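Local coordinates for protein probable oxidoreductase (Mycobacterium abscessus, PDB 4EYE) that probably acts as an oxidoreductase of the quinone oxidoreductase branch of the medium-chain dehydrogenase/reductase superfamily, at residues A[60-63]-A[64-67]. Numbering follows the deposited sequence.
Sequences VCFP and DYLM
Asp64 turns its carboxylate back to Cys61, the N-cap residue of the helix. Asp64 OD2 accepts the backbone N-H of Cys61, at an N to OD2 distance of 2.9 Å. The donor comes from above the carboxylate plane, 51° out of it. CG lies beside the aspartate's own N and anti to its carbonyl carbon (chi1 -57°), which swings the acid toward the helix start. Asp64 OD1 lies 3.4 Å from Cys61 SG. Weak hydrogen bonds from Tyr114 OH to OD2 and from Ile84 N to OD1 add to the hold on this buried group.

Tyr65 gives its N-H to Cys61 O in a long, weak bond. Its ring offers an edge to Phe62, with Tyr65 CD2 3.8 Å from Phe62 CE1. The two ring planes meet at 52°, an oblique pair. Leu66 lies over one face of the Phe62 ring. Leu66 CG stands 4.0 Å from the centroid of the Phe62 ring in a CH-pi contact, and both methyls touch the CE2 side. Phe62 CG runs anti to its backbone N, bringing the ring alongside the next turn. The Leu66 N to Phe62 O bond is nearly straight.

Met67 N bonds to Pro63 O at 2.8 Å, and Met67 CG packs against the same oxygen. Phe62 and Tyr65 also touch helix 322-330. Together these contacts form an N-terminal helix turn, with an N3 aspartate bonded back to the N-cap backbone N-H, one half of a capping box, in the GroES-like domain of a medium-chain dehydrogenase/reductase.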
loop_
_atom_site.group_PDB
_atom_site.type_symbol
_atom_site.label_atom_id
_atom_site.label_comp_id
_atom_site.label_asym_id
_atom_site.label_seq_id
_atom_site.Cartn_x
_atom_site.Cartn_y
_atom_site.Cartn_z
ATOM N N VAL A 60 -0.611 -7.408 4.491
ATOM C CA VAL A 60 0.104 -6.842 5.630
ATOM C C VAL A 60 0.559 -5.433 5.196
ATOM O O VAL A 60 1.201 -5.245 4.120
ATOM C CB VAL A 60 1.271 -7.754 6.038
ATOM C CG1 VAL A 60 2.091 -7.168 7.203
ATOM C CG2 VAL A 60 0.705 -9.140 6.427
ATOM N N CYS A 61 0.160 -4.424 5.954
ATOM C CA CYS A 61 0.608 -3.058 5.687
ATOM C C CYS A 61 1.106 -2.384 6.992
ATOM O O CYS A 61 0.839 -2.877 8.117
ATOM C CB CYS A 61 -0.516 -2.253 5.065
ATOM S SG CYS A 61 -1.889 -1.853 6.186
ATOM N N PHE A 62 1.766 -1.245 6.828
ATOM C CA PHE A 62 2.342 -0.530 7.947
ATOM C C PHE A 62 1.289 -0.121 8.987
ATOM O O PHE A 62 1.525 -0.280 10.168
ATOM C CB PHE A 62 3.183 0.678 7.470
ATOM C CG PHE A 62 4.119 1.214 8.533
ATOM C CD1 PHE A 62 5.149 0.451 9.010
ATOM C CD2 PHE A 62 3.940 2.476 9.059
ATOM C CE1 PHE A 62 6.002 0.932 10.017
ATOM C CE2 PHE A 62 4.800 2.978 10.036
ATOM C CZ PHE A 62 5.829 2.199 10.516
ATOM N N PRO A 63 0.109 0.357 8.561
ATOM C CA PRO A 63 -0.922 0.655 9.583
ATOM C C PRO A 63 -1.311 -0.533 10.456
ATOM O O PRO A 63 -1.483 -0.373 11.673
ATOM C CB PRO A 63 -2.109 1.138 8.756
ATOM C CG PRO A 63 -1.468 1.789 7.556
ATOM C CD PRO A 63 -0.261 0.909 7.246
ATOM N N ASP A 64 -1.368 -1.730 9.870
ATOM C CA ASP A 64 -1.689 -2.937 10.635
ATOM C C ASP A 64 -0.711 -3.090 11.767
ATOM O O ASP A 64 -1.083 -3.278 12.928
ATOM C CB ASP A 64 -1.622 -4.249 9.824
ATOM C CG ASP A 64 -2.496 -4.272 8.605
ATOM O OD1 ASP A 64 -3.601 -3.650 8.572
ATOM O OD2 ASP A 64 -2.120 -5.042 7.668
ATOM N N TYR A 65 0.557 -3.044 11.412
ATOM C CA TYR A 65 1.647 -3.173 12.378
ATOM C C TYR A 65 1.585 -2.091 13.489
ATOM O O TYR A 65 1.692 -2.379 14.691
ATOM C CB TYR A 65 2.969 -3.090 11.609
ATOM C CG TYR A 65 4.181 -2.932 12.498
ATOM C CD1 TYR A 65 4.463 -3.874 13.470
ATOM C CD2 TYR A 65 5.034 -1.849 12.367
ATOM C CE1 TYR A 65 5.558 -3.743 14.293
ATOM C CE2 TYR A 65 6.134 -1.700 13.211
ATOM C CZ TYR A 65 6.372 -2.661 14.185
ATOM O OH TYR A 65 7.456 -2.565 15.027
ATOM N N LEU A 66 1.395 -0.846 13.070
ATOM C CA LEU A 66 1.257 0.267 14.015
ATOM C C LEU A 66 0.100 0.010 14.975
ATOM O O LEU A 66 0.221 0.305 16.170
ATOM C CB LEU A 66 1.066 1.622 13.263
ATOM C CG LEU A 66 2.252 2.128 12.389
ATOM C CD1 LEU A 66 2.077 3.552 11.797
ATOM C CD2 LEU A 66 3.557 2.118 13.209
ATOM N N MET A 67 -1.008 -0.537 14.457
ATOM C CA MET A 67 -2.175 -0.803 15.273
ATOM C C MET A 67 -1.862 -1.843 16.339
ATOM O O MET A 67 -2.302 -1.722 17.458
ATOM C CB MET A 67 -3.368 -1.242 14.426
ATOM C CG MET A 67 -3.970 -0.077 13.700
ATOM S SD MET A 67 -5.420 -0.509 12.707
ATOM C CE MET A 67 -6.669 -0.453 13.945
#